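PDB 3OTT: Two-component system sensor histidine kinase from Bacteroides thetaiotaomicron, which probably senses saccharides through the extracellular double-propeller and sandwich region crystallised here, and relays the signal by ATP-dependent phosphorylation of a histidine in its intracellular part. Local coordinates for residues Q385-T390 and V444-L449; R651-V656 and Y669-L674; T200-V205 and N242-A247; D100-V105 and R131-F136. All blocks are in the same frame, centred on the assembly; numbering follows the deposited sequence.

Contact 1 (Q385-T390 and V444-L449)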
loop_
_atom_site.group_PDB
_atom_site.type_symbol
_atom_site.label_atom_id
_atom_site.label_comp_id
_atom_site.label_asym_id
_atom_site.label_seq_id
_atom_site.Cartn_x
_atom_site.Cartn_y
_atom_site.Cartn_z
ATOM N N GLN B 385 7.648 26.968 18.997
ATOM C CA GLN B 385 6.349 26.639 18.449
ATOM C C GLN B 385 6.526 26.367 16.925
ATOM O O GLN B 385 7.231 27.087 16.214
ATOM C CB GLN B 385 5.374 27.789 18.680
ATOM C CG GLN B 385 5.030 28.168 20.159
ATOM C CD GLN B 385 4.085 27.171 20.788
ATOM O OE1 GLN B 385 3.013 26.873 20.244
ATOM N NE2 GLN B 385 4.493 26.608 21.920
ATOM N N LEU B 386 5.836 25.342 16.436
ATOM C CA LEU B 386 5.974 24.892 15.081
ATOM C C LEU B 386 4.908 25.607 14.193
ATOM O O LEU B 386 3.718 25.467 14.458
ATOM C CB LEU B 386 5.760 23.381 15.062
ATOM C CG LEU B 386 6.266 22.591 13.832
ATOM C CD1 LEU B 386 5.355 22.704 12.706
ATOM C CD2 LEU B 386 7.657 23.020 13.381
ATOM N N TRP B 387 5.348 26.358 13.184
ATOM C CA TRP B 387 4.427 26.981 12.249
ATOM C C TRP B 387 4.520 26.422 10.795
ATOM O O TRP B 387 5.598 26.043 10.353
ATOM C CB TRP B 387 4.662 28.460 12.174
ATOM C CG TRP B 387 4.460 29.193 13.518
ATOM C CD1 TRP B 387 5.398 29.383 14.467
ATOM C CD2 TRP B 387 3.290 29.882 13.969
ATOM N NE1 TRP B 387 4.899 30.106 15.493
ATOM C CE2 TRP B 387 3.602 30.441 15.218
ATOM C CE3 TRP B 387 2.017 30.099 13.431
ATOM C CZ2 TRP B 387 2.697 31.182 15.949
ATOM C CZ3 TRP B 387 1.118 30.825 14.141
ATOM C CH2 TRP B 387 1.453 31.363 15.400
ATOM N N ILE B 388 3.402 26.375 10.062
ATOM C CA ILE B 388 3.484 25.950 8.668
ATOM C C ILE B 388 2.772 26.990 7.794
ATOM O O ILE B 388 1.754 27.596 8.233
ATOM C CB ILE B 388 2.968 24.495 8.430
ATOM C CG1 ILE B 388 1.544 24.374 8.928
ATOM C CG2 ILE B 388 3.870 23.378 9.182
ATOM C CD1 ILE B 388 0.791 23.185 8.270
ATOM N N ALA B 389 3.313 27.222 6.598
ATOM C CA ALA B 389 2.634 28.079 5.666
ATOM C C ALA B 389 2.067 27.171 4.599
ATOM O O ALA B 389 2.769 26.229 4.116
ATOM C CB ALA B 389 3.618 29.140 5.047
ATOM N N THR B 390 0.806 27.440 4.241
ATOM C CA THR B 390 0.086 26.628 3.260
ATOM C C THR B 390 -0.819 27.484 2.364
ATOM O O THR B 390 -0.958 28.694 2.622
ATOM C CB THR B 390 -0.842 25.548 3.934
ATOM O OG1 THR B 390 -2.072 26.140 4.337
ATOM C CG2 THR B 390 -0.179 24.773 5.094
ATOM N N VAL B 444 2.664 40.546 12.154
ATOM C CA VAL B 444 1.631 40.277 13.151
ATOM C C VAL B 444 2.229 40.033 14.544
ATOM O O VAL B 444 3.268 39.355 14.701
ATOM C CB VAL B 444 0.846 39.005 12.755
ATOM C CG1 VAL B 444 0.040 38.431 13.923
ATOM C CG2 VAL B 444 -0.102 39.264 11.535
ATOM N N ASP B 445 1.590 40.579 15.557
ATOM C CA ASP B 445 2.013 40.335 16.912
ATOM C C ASP B 445 1.751 38.858 17.307
ATOM O O ASP B 445 0.610 38.434 17.408
ATOM C CB ASP B 445 1.335 41.310 17.866
ATOM C CG ASP B 445 1.849 41.155 19.333
ATOM O OD1 ASP B 445 1.706 40.056 19.923
ATOM O OD2 ASP B 445 2.384 42.135 19.888
ATOM N N LYS B 446 2.809 38.085 17.494
ATOM C CA LYS B 446 2.672 36.633 17.683
ATOM C C LYS B 446 1.743 36.237 18.869
ATOM O O LYS B 446 0.764 35.487 18.685
ATOM C CB LYS B 446 4.046 35.992 17.831
ATOM C CG LYS B 446 4.040 34.484 17.646
ATOM C CD LYS B 446 5.384 33.930 17.832
ATOM C CE LYS B 446 5.678 33.686 19.364
ATOM N NZ LYS B 446 6.765 32.672 19.460
ATOM N N HIS B 447 2.005 36.784 20.056
ATOM C CA HIS B 447 1.154 36.440 21.234
ATOM C C HIS B 447 -0.293 36.859 21.109
ATOM O O HIS B 447 -1.175 36.096 21.473
ATOM C CB HIS B 447 1.772 36.856 22.573
ATOM C CG HIS B 447 3.007 36.060 22.894
ATOM N ND1 HIS B 447 4.057 36.550 23.647
ATOM C CD2 HIS B 447 3.370 34.805 22.519
ATOM C CE1 HIS B 447 5.003 35.624 23.737
ATOM N NE2 HIS B 447 4.611 34.557 23.054
ATOM N N LYS B 448 -0.555 38.048 20.565
ATOM C CA LYS B 448 -1.932 38.431 20.329
ATOM C C LYS B 448 -2.595 37.517 19.284
ATOM O O LYS B 448 -3.719 37.076 19.441
ATOM C CB LYS B 448 -2.039 39.940 20.007
ATOM C CG LYS B 448 -2.249 40.741 21.255
ATOM C CD LYS B 448 -1.788 42.177 21.163
ATOM C CE LYS B 448 -2.604 42.992 20.151
ATOM N NZ LYS B 448 -2.718 44.386 20.685
ATOM N N LEU B 449 -1.886 37.155 18.233
ATOM C CA LEU B 449 -2.526 36.222 17.331
ATOM C C LEU B 449 -2.878 34.912 18.075
ATOM O O LEU B 449 -4.028 34.434 17.986
ATOM C CB LEU B 449 -1.635 35.951 16.127
ATOM C CG LEU B 449 -2.122 34.911 15.145
ATOM C CD1 LEU B 449 -3.331 35.435 14.393
ATOM C CD2 LEU B 449 -0.966 34.500 14.224
#

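Contact 2 (R651-V656 and Y669-L674)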
loop_
_atom_site.group_PDB
_atom_site.type_symbol
_atom_site.label_atom_id
_atom_site.label_comp_id
_atom_site.label_asym_id
_atom_site.label_seq_id
_atom_site.Cartn_x
_atom_site.Cartn_y
_atom_site.Cartn_z
ATOM N N ARG B 651 19.346 -26.791 19.020
ATOM C CA ARG B 651 19.472 -27.973 18.163
ATOM C C ARG B 651 20.369 -29.055 18.794
ATOM O O ARG B 651 20.205 -30.236 18.531
ATOM C CB ARG B 651 20.041 -27.544 16.799
ATOM C CG ARG B 651 19.912 -28.581 15.731
ATOM C CD ARG B 651 20.448 -28.032 14.423
ATOM N NE ARG B 651 21.805 -27.505 14.515
ATOM C CZ ARG B 651 22.919 -28.241 14.418
ATOM N NH1 ARG B 651 22.863 -29.548 14.220
ATOM N NH2 ARG B 651 24.106 -27.652 14.519
ATOM N N THR B 652 21.357 -28.633 19.575
ATOM C CA THR B 652 22.317 -29.581 20.144
ATOM C C THR B 652 22.239 -29.690 21.658
ATOM O O THR B 652 22.860 -30.580 22.197
ATOM C CB THR B 652 23.806 -29.257 19.756
ATOM O OG1 THR B 652 24.181 -27.996 20.314
ATOM C CG2 THR B 652 24.003 -29.199 18.268
ATOM N N ARG B 653 21.532 -28.783 22.347
ATOM C CA ARG B 653 21.357 -28.877 23.836
ATOM C C ARG B 653 19.910 -28.618 24.332
ATOM O O ARG B 653 19.190 -27.759 23.805
ATOM C CB ARG B 653 22.280 -27.916 24.607
ATOM C CG ARG B 653 23.720 -27.771 24.109
ATOM C CD ARG B 653 24.786 -28.392 25.033
ATOM N NE ARG B 653 24.399 -28.427 26.439
ATOM C CZ ARG B 653 25.218 -28.740 27.445
ATOM N NH1 ARG B 653 26.503 -28.991 27.198
ATOM N NH2 ARG B 653 24.752 -28.799 28.708
ATOM N N ASP B 654 19.520 -29.369 25.356
ATOM C CA ASP B 654 18.293 -29.153 26.139
ATOM C C ASP B 654 18.184 -27.800 26.839
ATOM O O ASP B 654 17.087 -27.262 27.016
ATOM C CB ASP B 654 18.230 -30.211 27.271
ATOM C CG ASP B 654 17.915 -31.577 26.751
ATOM O OD1 ASP B 654 17.973 -31.740 25.501
ATOM O OD2 ASP B 654 17.595 -32.480 27.570
ATOM N N ASP B 655 19.312 -27.271 27.273
ATOM C CA ASP B 655 19.279 -26.265 28.323
ATOM C C ASP B 655 19.657 -24.876 27.829
ATOM O O ASP B 655 20.037 -23.994 28.607
ATOM C CB ASP B 655 20.163 -26.714 29.505
ATOM C CG ASP B 655 21.616 -27.039 29.089
ATOM O OD1 ASP B 655 21.855 -27.488 27.934
ATOM O OD2 ASP B 655 22.530 -26.865 29.932
ATOM N N VAL B 656 19.550 -24.671 26.527
ATOM C CA VAL B 656 20.020 -23.429 25.977
ATOM C C VAL B 656 18.998 -22.893 24.987
ATOM O O VAL B 656 18.456 -23.661 24.229
ATOM C CB VAL B 656 21.443 -23.619 25.364
ATOM C CG1 VAL B 656 21.672 -22.682 24.285
ATOM C CG2 VAL B 656 22.465 -23.385 26.413
ATOM N N TYR B 669 26.075 -23.028 37.088
ATOM C CA TYR B 669 27.303 -22.552 37.694
ATOM C C TYR B 669 28.526 -22.884 36.841
ATOM O O TYR B 669 29.426 -22.080 36.729
ATOM C CB TYR B 669 27.447 -23.104 39.153
ATOM C CG TYR B 669 28.047 -24.502 39.235
ATOM C CD1 TYR B 669 27.297 -25.612 38.857
ATOM C CD2 TYR B 669 29.369 -24.700 39.631
ATOM C CE1 TYR B 669 27.829 -26.878 38.877
ATOM C CE2 TYR B 669 29.927 -25.975 39.675
ATOM C CZ TYR B 669 29.138 -27.060 39.301
ATOM O OH TYR B 669 29.618 -28.354 39.330
ATOM N N ASP B 670 28.558 -24.055 36.228
ATOM C CA ASP B 670 29.700 -24.463 35.384
ATOM C C ASP B 670 29.579 -24.122 33.887
ATOM O O ASP B 670 30.409 -24.531 33.071
ATOM C CB ASP B 670 30.010 -25.951 35.547
ATOM C CG ASP B 670 28.810 -26.841 35.234
ATOM O OD1 ASP B 670 27.653 -26.350 35.257
ATOM O OD2 ASP B 670 29.017 -28.048 34.999
ATOM N N GLN B 671 28.555 -23.356 33.542
ATOM C CA GLN B 671 28.419 -22.796 32.218
ATOM C C GLN B 671 28.785 -21.329 32.351
ATOM O O GLN B 671 27.983 -20.431 32.056
ATOM C CB GLN B 671 26.970 -22.990 31.716
ATOM C CG GLN B 671 26.601 -24.471 31.556
ATOM C CD GLN B 671 25.180 -24.719 31.046
ATOM O OE1 GLN B 671 24.212 -24.175 31.552
ATOM N NE2 GLN B 671 25.060 -25.594 30.077
ATOM N N ASN B 672 30.002 -21.075 32.803
ATOM C CA ASN B 672 30.363 -19.702 33.158
ATOM C C ASN B 672 31.538 -19.143 32.345
ATOM O O ASN B 672 32.106 -18.090 32.702
ATOM C CB ASN B 672 30.661 -19.610 34.689
ATOM C CG ASN B 672 31.803 -20.512 35.096
ATOM O OD1 ASN B 672 32.023 -21.539 34.485
ATOM N ND2 ASN B 672 32.541 -20.121 36.092
ATOM N N ASN B 673 31.914 -19.862 31.293
ATOM C CA ASN B 673 32.933 -19.386 30.366
ATOM C C ASN B 673 32.253 -19.218 29.012
ATOM O O ASN B 673 31.993 -20.181 28.314
ATOM C CB ASN B 673 34.141 -20.338 30.358
ATOM C CG ASN B 673 34.892 -20.345 31.738
ATOM O OD1 ASN B 673 35.710 -19.476 32.014
ATOM N ND2 ASN B 673 34.595 -21.343 32.587
ATOM N N LEU B 674 31.907 -17.967 28.707
ATOM C CA LEU B 674 30.928 -17.603 27.688
ATOM C C LEU B 674 31.500 -16.756 26.546
ATOM O O LEU B 674 32.351 -15.871 26.772
ATOM C CB LEU B 674 29.794 -16.815 28.326
ATOM C CG LEU B 674 29.129 -17.404 29.559
ATOM C CD1 LEU B 674 28.013 -16.506 29.911
ATOM C CD2 LEU B 674 28.607 -18.856 29.295
HETATM O O HOH W 1 21.464 -24.158 31.380
#

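Contact 3 (T200-V205 and N242-A247)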
loop_
_atom_site.group_PDB
_atom_site.type_symbol
_atom_site.label_atom_id
_atom_site.label_comp_id
_atom_site.label_asym_id
_atom_site.label_seq_id
_atom_site.Cartn_x
_atom_site.Cartn_y
_atom_site.Cartn_z
ATOM N N THR B 200 8.355 -7.770 -14.180
ATOM C CA THR B 200 7.195 -6.829 -14.266
ATOM C C THR B 200 7.506 -5.553 -15.038
ATOM O O THR B 200 6.607 -4.892 -15.551
ATOM C CB THR B 200 6.648 -6.480 -12.884
ATOM O OG1 THR B 200 7.721 -6.034 -12.042
ATOM C CG2 THR B 200 6.083 -7.721 -12.248
ATOM N N THR B 201 8.776 -5.194 -15.144
ATOM C CA THR B 201 9.165 -4.000 -15.886
ATOM C C THR B 201 9.201 -4.282 -17.379
ATOM O O THR B 201 8.750 -3.479 -18.130
ATOM C CB THR B 201 10.530 -3.485 -15.458
ATOM O OG1 THR B 201 10.459 -3.174 -14.086
ATOM C CG2 THR B 201 10.921 -2.184 -16.237
ATOM N N ARG B 202 9.720 -5.424 -17.817
ATOM C CA ARG B 202 9.610 -5.788 -19.235
ATOM C C ARG B 202 8.283 -6.471 -19.542
ATOM O O ARG B 202 7.953 -6.677 -20.717
ATOM C CB ARG B 202 10.785 -6.671 -19.665
ATOM C CG ARG B 202 12.185 -5.896 -19.736
ATOM C CD ARG B 202 13.384 -6.806 -20.075
ATOM N NE ARG B 202 14.642 -6.056 -19.859
ATOM C CZ ARG B 202 15.356 -5.996 -18.718
ATOM N NH1 ARG B 202 15.009 -6.682 -17.631
ATOM N NH2 ARG B 202 16.478 -5.292 -18.687
ATOM N N GLN B 203 7.525 -6.828 -18.505
ATOM C CA GLN B 203 6.263 -7.583 -18.677
ATOM C C GLN B 203 6.402 -8.908 -19.445
ATOM O O GLN B 203 5.620 -9.180 -20.390
ATOM C CB GLN B 203 5.188 -6.694 -19.272
ATOM C CG GLN B 203 4.992 -5.415 -18.370
ATOM C CD GLN B 203 3.921 -4.522 -18.872
ATOM O OE1 GLN B 203 3.864 -4.169 -20.084
ATOM N NE2 GLN B 203 3.010 -4.167 -17.972
ATOM N N CYS B 204 7.404 -9.703 -19.058
ATOM C CA CYS B 204 7.641 -11.004 -19.663
ATOM C C CYS B 204 7.936 -12.009 -18.572
ATOM O O CYS B 204 8.186 -11.673 -17.420
ATOM C CB CYS B 204 8.841 -10.952 -20.658
ATOM S SG CYS B 204 10.449 -10.445 -19.866
ATOM N N VAL B 205 7.971 -13.254 -18.987
ATOM C CA VAL B 205 8.586 -14.310 -18.214
ATOM C C VAL B 205 9.832 -14.721 -18.952
ATOM O O VAL B 205 9.746 -15.151 -20.069
ATOM C CB VAL B 205 7.665 -15.500 -18.126
ATOM C CG1 VAL B 205 8.322 -16.645 -17.333
ATOM C CG2 VAL B 205 6.367 -15.089 -17.452
ATOM N N ASN B 242 19.392 -2.374 -10.801
ATOM C CA ASN B 242 19.245 -1.627 -12.041
ATOM C C ASN B 242 18.137 -2.171 -13.004
ATOM O O ASN B 242 17.918 -1.583 -14.030
ATOM C CB ASN B 242 20.607 -1.603 -12.763
ATOM C CG ASN B 242 21.756 -0.986 -11.889
ATOM O OD1 ASN B 242 21.512 -0.174 -10.972
ATOM N ND2 ASN B 242 23.013 -1.392 -12.174
ATOM N N GLY B 243 17.458 -3.274 -12.683
ATOM C CA GLY B 243 16.528 -3.888 -13.623
ATOM C C GLY B 243 17.204 -4.730 -14.727
ATOM O O GLY B 243 16.556 -5.200 -15.664
ATOM N N ASP B 244 18.508 -4.952 -14.616
ATOM C CA ASP B 244 19.159 -5.867 -15.512
ATOM C C ASP B 244 18.927 -7.318 -15.175
ATOM O O ASP B 244 18.868 -7.702 -13.995
ATOM C CB ASP B 244 20.626 -5.573 -15.551
ATOM C CG ASP B 244 20.896 -4.233 -16.209
ATOM O OD1 ASP B 244 20.018 -3.725 -16.971
ATOM O OD2 ASP B 244 21.998 -3.703 -15.996
ATOM N N LEU B 245 18.852 -8.121 -16.240
ATOM C CA LEU B 245 18.647 -9.519 -16.104
ATOM C C LEU B 245 19.970 -10.232 -15.974
ATOM O O LEU B 245 20.871 -10.041 -16.785
ATOM C CB LEU B 245 17.871 -9.978 -17.311
ATOM C CG LEU B 245 17.318 -11.369 -17.481
ATOM C CD1 LEU B 245 18.385 -12.228 -18.070
ATOM C CD2 LEU B 245 16.598 -11.966 -16.249
ATOM N N LEU B 246 20.091 -11.069 -14.952
ATOM C CA LEU B 246 21.341 -11.807 -14.710
ATOM C C LEU B 246 21.072 -13.228 -14.962
ATOM O O LEU B 246 20.086 -13.770 -14.460
ATOM C CB LEU B 246 21.810 -11.664 -13.280
ATOM C CG LEU B 246 22.573 -10.439 -12.762
ATOM C CD1 LEU B 246 22.307 -9.107 -13.387
ATOM C CD2 LEU B 246 22.444 -10.349 -11.201
ATOM N N ALA B 247 21.934 -13.854 -15.739
ATOM C CA ALA B 247 21.717 -15.243 -16.120
ATOM C C ALA B 247 22.900 -16.075 -15.658
ATOM O O ALA B 247 24.043 -15.772 -16.026
ATOM C CB ALA B 247 21.520 -15.365 -17.652
#

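Contact 4 (D100-V105 and R131-F136)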
loop_
_atom_site.group_PDB
_atom_site.type_symbol
_atom_site.label_atom_id
_atom_site.label_comp_id
_atom_site.label_asym_id
_atom_site.label_seq_id
_atom_site.Cartn_x
_atom_site.Cartn_y
_atom_site.Cartn_z
ATOM N N ASP B 100 3.446 -37.235 4.583
ATOM C CA ASP B 100 4.313 -37.960 3.684
ATOM C C ASP B 100 4.507 -37.157 2.411
ATOM O O ASP B 100 3.611 -37.048 1.598
ATOM C CB ASP B 100 3.704 -39.321 3.379
ATOM C CG ASP B 100 4.702 -40.263 2.723
ATOM O OD1 ASP B 100 5.762 -39.753 2.251
ATOM O OD2 ASP B 100 4.432 -41.501 2.688
ATOM N N PHE B 101 5.673 -36.551 2.267
ATOM C CA PHE B 101 5.978 -35.720 1.121
ATOM C C PHE B 101 6.607 -36.551 0.002
ATOM O O PHE B 101 7.242 -37.557 0.272
ATOM C CB PHE B 101 6.947 -34.622 1.564
ATOM C CG PHE B 101 6.285 -33.477 2.368
ATOM C CD1 PHE B 101 5.234 -32.691 1.802
ATOM C CD2 PHE B 101 6.730 -33.163 3.661
ATOM C CE1 PHE B 101 4.661 -31.664 2.511
ATOM C CE2 PHE B 101 6.165 -32.094 4.397
ATOM C CZ PHE B 101 5.125 -31.348 3.835
ATOM N N PRO B 102 6.461 -36.130 -1.258
ATOM C CA PRO B 102 7.217 -36.805 -2.306
ATOM C C PRO B 102 8.722 -36.564 -2.137
ATOM O O PRO B 102 9.120 -35.600 -1.507
ATOM C CB PRO B 102 6.725 -36.128 -3.582
ATOM C CG PRO B 102 6.360 -34.792 -3.176
ATOM C CD PRO B 102 5.756 -34.943 -1.778
ATOM N N THR B 103 9.521 -37.464 -2.693
ATOM C CA THR B 103 10.962 -37.424 -2.693
ATOM C C THR B 103 11.525 -36.499 -3.804
ATOM O O THR B 103 10.800 -36.109 -4.727
ATOM C CB THR B 103 11.500 -38.885 -2.908
ATOM O OG1 THR B 103 11.058 -39.389 -4.177
ATOM C CG2 THR B 103 11.033 -39.859 -1.768
ATOM N N ASP B 104 12.810 -36.135 -3.713
ATOM C CA ASP B 104 13.508 -35.483 -4.856
ATOM C C ASP B 104 12.830 -34.186 -5.343
ATOM O O ASP B 104 12.591 -33.993 -6.565
ATOM C CB ASP B 104 13.650 -36.472 -6.035
ATOM C CG ASP B 104 14.315 -37.789 -5.616
ATOM O OD1 ASP B 104 15.390 -37.737 -4.915
ATOM O OD2 ASP B 104 13.767 -38.883 -5.962
ATOM N N VAL B 105 12.492 -33.326 -4.384
ATOM C CA VAL B 105 11.991 -32.010 -4.644
ATOM C C VAL B 105 13.128 -31.112 -5.180
ATOM O O VAL B 105 14.306 -31.122 -4.648
ATOM C CB VAL B 105 11.410 -31.449 -3.360
ATOM C CG1 VAL B 105 11.050 -29.994 -3.492
ATOM C CG2 VAL B 105 10.166 -32.285 -2.928
ATOM N N ARG B 131 -3.319 -29.093 5.129
ATOM C CA ARG B 131 -2.241 -30.057 4.931
ATOM C C ARG B 131 -2.568 -31.106 3.813
ATOM O O ARG B 131 -2.032 -32.229 3.789
ATOM C CB ARG B 131 -1.777 -30.652 6.299
ATOM C CG ARG B 131 -1.219 -29.547 7.317
ATOM C CD ARG B 131 -0.564 -30.081 8.690
ATOM N NE ARG B 131 0.674 -29.324 9.049
ATOM C CZ ARG B 131 0.859 -28.473 10.094
ATOM N NH1 ARG B 131 -0.104 -28.233 11.010
ATOM N NH2 ARG B 131 2.055 -27.867 10.243
ATOM N N LYS B 132 -3.430 -30.729 2.870
ATOM C CA LYS B 132 -3.745 -31.624 1.723
ATOM C C LYS B 132 -2.686 -31.587 0.610
ATOM O O LYS B 132 -2.292 -30.526 0.165
ATOM C CB LYS B 132 -5.133 -31.352 1.129
ATOM C CG LYS B 132 -5.441 -32.303 -0.115
ATOM C CD LYS B 132 -6.900 -32.324 -0.631
ATOM C CE LYS B 132 -7.894 -33.088 0.305
ATOM N NZ LYS B 132 -7.569 -34.544 0.679
ATOM N N LEU B 133 -2.244 -32.755 0.171
ATOM C CA LEU B 133 -1.270 -32.915 -0.884
ATOM C C LEU B 133 -2.008 -33.467 -2.064
ATOM O O LEU B 133 -2.701 -34.482 -1.954
ATOM C CB LEU B 133 -0.177 -33.912 -0.454
ATOM C CG LEU B 133 1.013 -34.051 -1.413
ATOM C CD1 LEU B 133 1.846 -32.795 -1.364
ATOM C CD2 LEU B 133 1.856 -35.264 -0.966
ATOM N N THR B 134 -1.880 -32.776 -3.191
ATOM C CA THR B 134 -2.633 -33.048 -4.394
ATOM C C THR B 134 -1.603 -33.194 -5.468
ATOM O O THR B 134 -0.680 -32.405 -5.537
ATOM C CB THR B 134 -3.516 -31.852 -4.818
ATOM O OG1 THR B 134 -4.583 -31.663 -3.878
ATOM C CG2 THR B 134 -4.104 -32.093 -6.194
ATOM N N SER B 135 -1.810 -34.164 -6.343
ATOM C CA SER B 135 -0.857 -34.534 -7.344
ATOM C C SER B 135 -1.342 -34.096 -8.692
ATOM O O SER B 135 -2.524 -34.110 -8.942
ATOM C CB SER B 135 -0.730 -36.049 -7.325
ATOM O OG SER B 135 0.059 -36.500 -8.398
ATOM N N PHE B 136 -0.410 -33.721 -9.561
ATOM C CA PHE B 136 -0.703 -33.344 -10.927
ATOM C C PHE B 136 0.147 -34.147 -11.840
ATOM O O PHE B 136 1.363 -34.279 -11.629
ATOM C CB PHE B 136 -0.403 -31.866 -11.156
ATOM C CG PHE B 136 -1.309 -30.966 -10.398
ATOM C CD1 PHE B 136 -0.982 -30.568 -9.100
ATOM C CD2 PHE B 136 -2.533 -30.591 -10.939
ATOM C CE1 PHE B 136 -1.838 -29.804 -8.367
ATOM C CE2 PHE B 136 -3.381 -29.792 -10.211
ATOM C CZ PHE B 136 -3.037 -29.399 -8.939
#

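Contact 1 (Q385-T390 and V444-L449)
Trp387 sits on the extended strand 386-390, while Lys446 and Leu449 belong to the first turn of helix 446-451, where strand 441-445 gives way abruptly to a helix. Asp445 is the N-cap of that helix: its OD1 accepts from Lys448 N at 3.1 Å with an almost straight N-H...O angle of 176°, and the bond from Leu449 N to Asp445 O (2.9 Å) closes the turn. The three-residue spacing of Lys446 and Leu449 turns both side chains to the same side, toward the indole. With CG placed beside the backbone N and opposite the carbonyl carbon (chi1 -61°), Trp387 extends its six-membered ring across the gap. Lys446 CG lies 3.9 Å from Trp387 CZ2, and Leu449 CD2 4.1 Å from Trp387 CH2, both at an oblique approach. The aliphatic stem of Lys446 does this touching; its NZ goes on to salt bridges with Asp381, Glu383 and Glu426. Asp381 OD2 also takes the Trp387 NE1 hydrogen, so one carboxylate oxygen ties the two polar ends together. The contact joins adjacent propeller blades: strand 386-390 runs between 375-380 and 393-398, whereas Leu449 also packs on Tyr407 and Ile409 of strand 403-410 and Tyr457 of strand 457-463.

Contact 2 (R651-V656 and Y669-L674)
Gln671 is straight beyond CG (chi2 -179°), which carries its amide across to Asp655, whose carboxylate is swung between its own backbone N and carbonyl carbon (chi1 55°). The two groups come from opposite directions with their planes only 22° apart, and Gln671 NE2 donates to Asp655 OD2 over 2.8 Å. This bond reaches the oxygen on its syn side but well tilted from the carboxylate plane. Arg653, bent along its chain, grips the same carboxylate side-on, NE to Asp655 OD1 at 3.1 Å and NH2 to Asp655 OD2 at 3.2 Å. Its NH2 and the glutamine NE2 reach OD2 from opposite faces; these two donors stand 3.5 Å apart and do not bond each other. Lys668 adds a salt bridge to OD2, so the charge is strongly compensated, which would be expected to keep Asp655 ionised. A water lies 2.8 Å from Gln671 OE1 and 3.1 Å from Asp655 O, within hydrogen-bonding range of both, and OE1 also accepts from Lys668 N. Both segments are loops of the C-terminal beta-sandwich, flanking strand 664-667: one arrives from strand 646-648, the other leads into strand 674-679, and Val656 and Gln671 both rest on Ile643 of strand 637-643.

Contact 3 (T200-V205 and N242-A247)
Two neighbouring blades of the N-terminal beta-propeller, one spanning residues 193-229 and the other residues 232-266, are clamped here by Arg202 holding Gly243 O. The two residues occupy corresponding places, each in the turn between the first and second strands of its four-stranded antiparallel blade. In the first blade the turn ends in a G1 beta bulge, with Gln203 and Cys204 both facing Asp199. Arg202, just before the bulge, has its chain extended from CG to NE, which spans the space between the blades. Its guanidinium then grips end-on: NH1 donates to Gly243 O at 2.9 Å and NH2 to the same oxygen at 3.0 Å. The two bonds differ in direction. NH1 lies nearly in line with the carbonyl (C=O...N 171°), whereas NH2 approaches at 142° and is tilted from the carbonyl plane. The acceptor is itself somewhat out of the guanidinium plane, so the fork is not perfectly flat. Further partners fix the rotation of the head: Asp199 OD2 forms a salt bridge with NH1, and His257 O accepts from NH2. The arginine thus ties its own turn to the second turn and to the segment just past strand 252-256. Gln203, next along the chain, packs on Gln203 of the second subunit, placing this turn at the dimer interface. Asp244 stays out of the fork: its OD1 is bonded to His257 ND1 and remains 4.2 Å from Arg202 NH2, an attraction of opposite charges beyond salt-bridge range.

Contact 4 (D100-V105 and R131-F136)
Leu133 meets Pro102 through apolar contact, the leucine methyl CD2 standing 4.0 Å from Pro102 CD as the end of the leucine points at the CD corner of the proline ring. The torsions of Leu133 explain this: CG is opposite the backbone N (chi1 -173°) and chi2 of 71° places CD2 at the leading end. Of the 110 Å² buried by the two segments together, Leu133 contributes 61 Å², more than any other residue. Its other methyl comes only near the rim of the Phe101 ring, Leu133 CD1 being 4.6 Å from Phe101 CD1, too far for close contact. A second kind of contact sets the CD2 methyl against a polar atom, since Leu133 CD2 lies 3.6 Å from Asp100 O; this is van der Waals contact, with carbon facing oxygen. In the fold, segment 100-105 is the linker between two blades of the N-terminal propeller, leaving strand 93-94 and entering strand 105-111, the first strand of the next blade. Leu133 lies on strand 133-136, the last strand of that same blade, so the linker is met by the outer edge of the blade it introduces. One ring-ring contact is made by the linker: Phe101 meets Tyr126 of strand 122-127 edge-to-face. Phe101 also touches Ile84, and Pro102 packs on Tyr124. Among polar interactions, Thr103 OG1 makes a weak hydrogen bond to Asp104 OD2 at 3.3 Å inside the linker. At the start of the other segment, Arg131 NH1 is hydrogen-bonded to Tyr422 OH of the second subunit.

Contacts 1 and 3 both fasten one propeller blade to the next, but in different propellers and by different means: contact 1 is buried and apolar where its segments meet, with charges gathered at its border, whereas the partly buried contact 3 relies on an arginine bonded to a backbone carbonyl. Contact 4 shares the N-terminal propeller with contact 3, their centres about 31 Å apart, yet lies at the surface and joins a single blade to its own linker by weak apolar touches. Both border the second subunit. In contact 2, in the sandwich, an arginine-held carboxylate is itself the acceptor, beside a water; the nearest atoms of contacts 2 and 4 are about 18 Å apart.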